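Local atomic coordinates of putative molybdenum cofactor biosynthesis protein (Corynebacterium diphtheriae, PDB entry 2G2C), a protein that probably takes part in molybdenum cofactor biosynthesis, with a MoCF_biosynth-family domain thought to bind molybdopterin. Residues R16-T21 and V50-Y55; A70-T75 and L135-P140; E89-F94 and R121-V126. All coordinates share one frame; numbering follows the deposited sequence.

Contact 1 of 3, residues R16-T21 and V50-Y55; sequences RISTGT and VVPEGY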
# COMPACT_ATOMS: atom_id res chain seq x y z
N ARG A 16 10.48 -3.58 -14.32
CA ARG A 16 10.49 -2.77 -15.55
C ARG A 16 10.37 -1.28 -15.26
O ARG A 16 11.06 -0.45 -15.88
CB ARG A 16 9.39 -3.22 -16.51
CG ARG A 16 9.54 -4.67 -17.03
CD ARG A 16 10.32 -4.74 -18.33
NE ARG A 16 9.82 -3.79 -19.33
CZ ARG A 16 10.25 -3.70 -20.58
NH1 ARG A 16 11.22 -4.51 -21.03
NH2 ARG A 16 9.72 -2.80 -21.39
N ILE A 17 9.52 -0.89 -14.32
CA ILE A 17 9.46 0.53 -14.00
C ILE A 17 10.77 0.96 -13.34
O ILE A 17 11.28 2.05 -13.63
CB ILE A 17 8.22 0.87 -13.12
CG1 ILE A 17 6.94 0.41 -13.83
CG2 ILE A 17 8.19 2.37 -12.78
CD1 ILE A 17 5.68 0.47 -12.98
N SER A 18 11.33 0.10 -12.48
CA SER A 18 12.58 0.41 -11.77
C SER A 18 13.74 0.76 -12.69
O SER A 18 14.50 1.70 -12.43
CB SER A 18 12.99 -0.76 -10.84
OG SER A 18 14.10 -0.37 -10.02
N THR A 19 13.85 0.00 -13.77
CA THR A 19 14.91 0.24 -14.76
C THR A 19 14.56 1.39 -15.73
O THR A 19 15.45 1.98 -16.37
CB THR A 19 15.22 -1.03 -15.55
OG1 THR A 19 14.05 -1.42 -16.29
CG2 THR A 19 15.60 -2.18 -14.61
N GLY A 20 13.27 1.69 -15.84
CA GLY A 20 12.84 2.83 -16.64
C GLY A 20 12.27 2.49 -18.00
O GLY A 20 11.94 3.39 -18.77
N THR A 21 12.14 1.19 -18.28
CA THR A 21 11.62 0.72 -19.56
C THR A 21 10.09 0.63 -19.59
O THR A 21 9.49 0.31 -20.62
CB THR A 21 12.23 -0.63 -19.93
OG1 THR A 21 11.95 -1.57 -18.90
CG2 THR A 21 13.75 -0.51 -20.08
N VAL A 50 10.11 3.74 -6.53
CA VAL A 50 9.94 2.54 -7.32
C VAL A 50 11.07 1.61 -6.88
O VAL A 50 12.25 2.04 -6.79
CB VAL A 50 10.09 2.82 -8.84
CG1 VAL A 50 10.01 1.49 -9.61
CG2 VAL A 50 9.04 3.83 -9.28
N VAL A 51 10.74 0.36 -6.60
CA VAL A 51 11.78 -0.62 -6.24
C VAL A 51 11.62 -1.84 -7.14
O VAL A 51 10.52 -2.14 -7.61
CB VAL A 51 11.66 -1.02 -4.71
CG1 VAL A 51 11.90 0.21 -3.83
CG2 VAL A 51 10.33 -1.71 -4.38
N PRO A 52 12.72 -2.57 -7.37
CA PRO A 52 12.62 -3.85 -8.03
C PRO A 52 11.78 -4.82 -7.18
O PRO A 52 11.61 -4.63 -5.96
CB PRO A 52 14.07 -4.38 -8.07
CG PRO A 52 14.92 -3.19 -7.81
CD PRO A 52 14.10 -2.22 -6.99
N GLU A 53 11.31 -5.89 -7.81
CA GLU A 53 10.60 -6.93 -7.08
C GLU A 53 11.48 -7.63 -6.06
O GLU A 53 12.68 -7.75 -6.25
CB GLU A 53 10.05 -7.97 -8.05
CG GLU A 53 9.09 -7.34 -8.96
CD GLU A 53 7.73 -7.96 -8.90
OE1 GLU A 53 7.38 -8.47 -7.79
OE2 GLU A 53 7.05 -7.92 -9.95
N GLY A 54 10.87 -8.13 -5.00
CA GLY A 54 11.59 -8.99 -4.07
C GLY A 54 11.17 -8.72 -2.63
O GLY A 54 10.56 -7.69 -2.33
N TYR A 55 11.58 -9.60 -1.73
CA TYR A 55 11.33 -9.43 -0.32
C TYR A 55 12.19 -8.28 0.25
O TYR A 55 11.67 -7.34 0.89
CB TYR A 55 11.65 -10.73 0.38
CG TYR A 55 11.25 -10.76 1.84
CD1 TYR A 55 10.01 -11.30 2.23
CD2 TYR A 55 12.13 -10.30 2.83
CE1 TYR A 55 9.65 -11.37 3.57
CE2 TYR A 55 11.80 -10.37 4.17
CZ TYR A 55 10.55 -10.91 4.55
OH TYR A 55 10.21 -10.97 5.90
O HOH W 1 14.32 1.89 -8.70
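Van der Waals contact centres on Val50, at the end of strand 42-51, which points its side chain at the short helix 15-19. Its CG1, anti to the backbone N (chi1 176°), lies against the helix backbone, 3.5 Å from Ser18 N, and also meets the methyl branch of Ile17, with Ile17 CG2 to Val50 CG1 at 3.8 Å. The two branched side chains cross at about a right angle. Ser18 adds its hydroxymethyl group: OG, anti to its own N, reaches the CD and CG methylenes of Pro52, with Ser18 OG 3.6 Å from Pro52 CD.

Polar contact is indirect. No direct hydrogen bond joins the segments; instead one water lies 2.6 Å from Ser18 OG and donates to Val50 O at 2.8 Å. Within the helix end, Arg16 O takes up both Gly20 N and Thr19 OG1, and Gly20, with positive phi, turns the chain out of the helix.

Around the interface, Glu53 N donates to Asp15 OD1 and Val51 pairs with strand 5-13. At the surface, the short helix following strand 5-13 thus leans on the C-terminal end of strand 42-51, its parallel neighbour in the mixed sheet of an alpha/beta fold.

Contact 2 of 3, residues A70-T75 and L135-P140; sequences ARFIIT and LIVNAP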
# COMPACT_ATOMS: atom_id res chain seq x y z
N ALA A 70 5.58 7.88 7.90
CA ALA A 70 4.34 7.58 7.16
C ALA A 70 3.38 6.73 7.99
O ALA A 70 3.78 5.75 8.64
CB ALA A 70 4.68 6.85 5.88
N ARG A 71 2.13 7.17 7.97
CA ARG A 71 1.07 6.40 8.64
C ARG A 71 0.13 5.69 7.65
O ARG A 71 -0.72 4.92 8.05
CB ARG A 71 0.30 7.23 9.66
CG ARG A 71 1.21 7.66 10.83
CD ARG A 71 0.37 8.20 11.96
NE ARG A 71 -0.53 7.20 12.53
CZ ARG A 71 -1.70 7.47 13.12
NH1 ARG A 71 -2.10 8.75 13.28
NH2 ARG A 71 -2.45 6.45 13.56
N PHE A 72 0.31 5.96 6.35
CA PHE A 72 -0.44 5.26 5.32
C PHE A 72 0.56 4.93 4.24
O PHE A 72 1.23 5.84 3.73
CB PHE A 72 -1.57 6.14 4.75
CG PHE A 72 -2.29 5.50 3.60
CD1 PHE A 72 -2.88 4.25 3.74
CD2 PHE A 72 -2.36 6.11 2.35
CE1 PHE A 72 -3.54 3.63 2.67
CE2 PHE A 72 -3.01 5.47 1.27
CZ PHE A 72 -3.61 4.26 1.44
N ILE A 73 0.74 3.64 3.97
CA ILE A 73 1.67 3.20 2.96
C ILE A 73 0.91 2.35 2.00
O ILE A 73 0.24 1.39 2.42
CB ILE A 73 2.80 2.34 3.61
CG1 ILE A 73 3.59 3.21 4.60
CG2 ILE A 73 3.70 1.76 2.52
CD1 ILE A 73 4.68 2.46 5.41
N ILE A 74 0.97 2.71 0.71
CA ILE A 74 0.29 1.89 -0.30
C ILE A 74 1.36 1.39 -1.29
O ILE A 74 2.16 2.18 -1.78
CB ILE A 74 -0.88 2.63 -0.97
CG1 ILE A 74 -1.62 1.66 -1.94
CG2 ILE A 74 -0.40 3.89 -1.65
CD1 ILE A 74 -3.10 2.00 -2.16
N THR A 75 1.37 0.08 -1.54
CA THR A 75 2.28 -0.51 -2.51
C THR A 75 1.46 -0.87 -3.75
O THR A 75 0.24 -1.12 -3.67
CB THR A 75 2.97 -1.80 -1.97
OG1 THR A 75 1.99 -2.83 -1.72
CG2 THR A 75 3.71 -1.49 -0.65
N LEU A 135 -1.22 2.21 8.56
CA LEU A 135 -2.00 1.30 7.73
C LEU A 135 -1.23 1.02 6.44
O LEU A 135 -0.78 1.96 5.80
CB LEU A 135 -3.30 1.99 7.35
CG LEU A 135 -4.20 1.28 6.34
CD1 LEU A 135 -4.78 -0.04 6.94
CD2 LEU A 135 -5.32 2.25 5.93
N ILE A 136 -1.03 -0.25 6.09
CA ILE A 136 -0.33 -0.62 4.87
C ILE A 136 -1.32 -1.37 4.01
O ILE A 136 -2.05 -2.26 4.51
CB ILE A 136 0.90 -1.50 5.18
CG1 ILE A 136 1.82 -0.81 6.20
CG2 ILE A 136 1.69 -1.81 3.89
CD1 ILE A 136 3.02 -1.62 6.54
N VAL A 137 -1.36 -1.01 2.71
CA VAL A 137 -2.29 -1.62 1.75
C VAL A 137 -1.48 -2.04 0.54
O VAL A 137 -0.75 -1.22 -0.03
CB VAL A 137 -3.34 -0.56 1.29
CG1 VAL A 137 -4.17 -1.05 0.08
CG2 VAL A 137 -4.26 -0.17 2.43
N ASN A 138 -1.61 -3.32 0.16
CA ASN A 138 -0.99 -3.83 -1.08
C ASN A 138 -2.00 -3.80 -2.21
O ASN A 138 -3.01 -4.52 -2.16
CB ASN A 138 -0.59 -5.31 -0.93
CG ASN A 138 0.45 -5.58 0.13
OD1 ASN A 138 0.49 -6.70 0.62
ND2 ASN A 138 1.32 -4.62 0.44
N ALA A 139 -1.74 -2.97 -3.23
CA ALA A 139 -2.55 -3.02 -4.46
C ALA A 139 -1.85 -3.78 -5.58
O ALA A 139 -0.64 -3.93 -5.57
CB ALA A 139 -2.86 -1.60 -4.93
N PRO A 140 -2.62 -4.27 -6.55
CA PRO A 140 -2.00 -4.86 -7.75
C PRO A 140 -1.25 -3.81 -8.58
O PRO A 140 -1.35 -2.61 -8.28
CB PRO A 140 -3.19 -5.42 -8.55
CG PRO A 140 -4.34 -5.49 -7.53
CD PRO A 140 -4.10 -4.34 -6.58
O HOH W 2 1.39 -4.33 -3.81
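Five backbone hydrogen bonds zip strand 72-75 to strand 135-139 in parallel register, pairing Phe72 with Leu135, Ile73 with Ile136, Ile74 with Val137 and Thr75 with Asn138. The central three run almost along the C=O axis, as in Ile73 N to Leu135 O at 2.9 Å. At the two ends, Leu135 N and Ala139 N instead approach Arg71 O and Thr75 O from above the carbonyl planes; the Ala139 N to Thr75 O bond measures 2.7 Å.

On one face of the sheet, Phe72 and Leu135 lie side by side, Phe72 CD1 3.8 Å from Leu135 CD2, while Val137 CG2 touches the edge of the ring at CE1, 3.9 Å away. Ile74 extends beside Val137 and brings its CD1 to within 3.9 Å of Val137 CG1. The opposite face carries Ile73 and Ile136, then a polar pair: Asn138 ND2 donates to Thr75 OG1 at 2.9 Å, bent to 135° and tilted from the amide plane. Thr75 OG1, held between its backbone N and carbonyl carbon (chi1 64°), in turn donates to a water at 2.6 Å, and that water donates to Ala139 O.

These are the two central strands of the mixed sheet in the alpha/beta fold of the MoCF_biosynth family, sandwiched by helices. Helices 143-153 and 157-165 cover the face of Phe72, Leu135 and Val137, and helix 87-92 packs on the side of Thr75, Ile136 and Asn138. The Asn138 amide is also held, at both its oxygen and its nitrogen, by neighbours outside the strand pair. Farther out, Arg71 donates from NE to Ala133 O and forms a salt bridge through NH2 with Asp165 of helix 157-165.

Contact 3 of 3, residues E89-F94 and R121-V126; sequences EATASF and RGIVGV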
# COMPACT_ATOMS: atom_id res chain seq x y z
N GLU A 89 4.44 -10.98 1.45
CA GLU A 89 5.30 -11.56 2.49
C GLU A 89 6.09 -10.44 3.21
O GLU A 89 6.17 -10.39 4.45
CB GLU A 89 6.29 -12.59 1.90
CG GLU A 89 5.62 -13.89 1.37
CD GLU A 89 4.96 -13.79 -0.05
OE1 GLU A 89 4.79 -12.69 -0.63
OE2 GLU A 89 4.63 -14.88 -0.58
N ALA A 90 6.67 -9.55 2.41
CA ALA A 90 7.42 -8.43 2.99
C ALA A 90 6.48 -7.59 3.89
O ALA A 90 6.83 -7.19 5.01
CB ALA A 90 8.05 -7.55 1.86
N THR A 91 5.28 -7.33 3.40
CA THR A 91 4.35 -6.53 4.15
C THR A 91 3.95 -7.20 5.47
O THR A 91 3.89 -6.54 6.52
CB THR A 91 3.10 -6.23 3.30
OG1 THR A 91 3.51 -5.51 2.12
CG2 THR A 91 2.04 -5.41 4.12
N ALA A 92 3.67 -8.51 5.42
CA ALA A 92 3.21 -9.26 6.58
C ALA A 92 4.22 -9.13 7.72
O ALA A 92 3.83 -9.19 8.92
CB ALA A 92 3.03 -10.70 6.21
N SER A 93 5.51 -8.96 7.37
CA SER A 93 6.55 -8.90 8.44
C SER A 93 6.35 -7.71 9.37
O SER A 93 6.92 -7.72 10.49
CB SER A 93 7.97 -8.88 7.85
OG SER A 93 8.28 -7.63 7.25
N PHE A 94 5.56 -6.70 8.93
CA PHE A 94 5.31 -5.48 9.70
C PHE A 94 3.95 -5.48 10.38
O PHE A 94 3.65 -4.57 11.15
CB PHE A 94 5.31 -4.26 8.78
CG PHE A 94 6.64 -4.01 8.14
CD1 PHE A 94 7.61 -3.25 8.81
CD2 PHE A 94 6.96 -4.58 6.90
CE1 PHE A 94 8.86 -3.00 8.22
CE2 PHE A 94 8.23 -4.35 6.31
CZ PHE A 94 9.17 -3.56 6.96
N ARG A 121 -2.43 -11.58 -3.94
CA ARG A 121 -2.28 -12.05 -2.59
C ARG A 121 -2.05 -10.83 -1.71
O ARG A 121 -1.60 -10.97 -0.58
CB ARG A 121 -1.08 -12.95 -2.57
CG ARG A 121 -1.25 -14.10 -3.56
CD ARG A 121 -0.09 -15.07 -3.44
NE ARG A 121 1.17 -14.36 -3.70
CZ ARG A 121 2.09 -14.10 -2.77
NH1 ARG A 121 1.89 -14.46 -1.50
NH2 ARG A 121 3.20 -13.44 -3.13
N GLY A 122 -2.35 -9.63 -2.23
CA GLY A 122 -2.07 -8.40 -1.49
C GLY A 122 -2.80 -8.37 -0.17
O GLY A 122 -3.97 -8.78 -0.13
N ILE A 123 -2.12 -7.90 0.89
CA ILE A 123 -2.77 -7.81 2.19
C ILE A 123 -3.04 -6.36 2.61
O ILE A 123 -2.52 -5.41 2.00
CB ILE A 123 -2.02 -8.62 3.29
CG1 ILE A 123 -0.62 -8.05 3.49
CG2 ILE A 123 -2.02 -10.10 2.90
CD1 ILE A 123 0.09 -8.65 4.70
N VAL A 124 -3.85 -6.22 3.66
CA VAL A 124 -4.13 -4.93 4.30
C VAL A 124 -3.98 -5.13 5.78
O VAL A 124 -4.48 -6.10 6.32
CB VAL A 124 -5.58 -4.42 4.04
CG1 VAL A 124 -5.82 -3.07 4.72
CG2 VAL A 124 -5.83 -4.31 2.51
N GLY A 125 -3.30 -4.21 6.45
CA GLY A 125 -3.21 -4.36 7.91
C GLY A 125 -2.63 -3.15 8.56
O GLY A 125 -2.17 -2.23 7.85
N VAL A 126 -2.60 -3.16 9.90
CA VAL A 126 -1.96 -2.02 10.61
C VAL A 126 -0.76 -2.49 11.40
O VAL A 126 -0.66 -3.67 11.74
CB VAL A 126 -2.97 -1.31 11.59
CG1 VAL A 126 -4.11 -0.66 10.83
CG2 VAL A 126 -3.56 -2.28 12.60
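Helix 87-92 lies over the chain that leads into strand 124-126, an antiparallel strand near the edge of the mixed sheet in this alpha/beta fold. A salt bridge closes the outer end. Arg121 grips the Glu89 carboxylate end-on with two nitrogens, NH2 giving OE1 a fairly straight bond of 3.1 Å (160°) and NH1 giving OE2 a more bent one of 2.9 Å; NH2 adds a weak bond to OE2. Glu89 OE1 uses its syn lone pair and lies in the guanidinium plane, whereas OE2 is met from above the carboxylate plane, because the two flat groups are turned 57° apart. A bend at chi2 of Glu89 and another at chi3 of Arg121 bring the groups together. Arg121 NE is satisfied separately by Gly80 O, which helps fix the guanidinium.

Deeper in, the buried Thr91 hydroxyl has its partners outside this pair, donating to Thr87 O one turn back and accepting from Asn138 ND2, while its CG2, anti to the backbone N, faces Ile123 CG1. Ser93 N and OG both donate to Ala90 O, OG at 2.7 Å and in the carbonyl plane. Ile123 N is satisfied by Asn138 OD1. The Ile123 side chain, with CG1 between N and the carbonyl carbon (chi1 63°), slides past Thr91 in the opposite direction, and its CD1 ends 3.9 Å from Ala92 CB.

From the N terminus, contact 1 comes first, closing the loop between helix 15-19 and the end of strand 42-51 before either of the others opens. Contact 2 opens at strand 72-76 and closes about sixty residues later at strand 135-139; contact 3 is nested inside that loop, joining helix 87-92 to the chain entering strand 124-126. Contacts 2 and 3 share a border, since strands 135-139 and 124-126 are neighbours in the sheet; their centres are about 9 Å apart, and Gly125 O and Ile136 N probably form a hydrogen bond. Contact 1 meets contact 3 through Tyr55, which packs on Ala90 and Ser93. Together they tie an edge, the centre and the antiparallel side of one sheet.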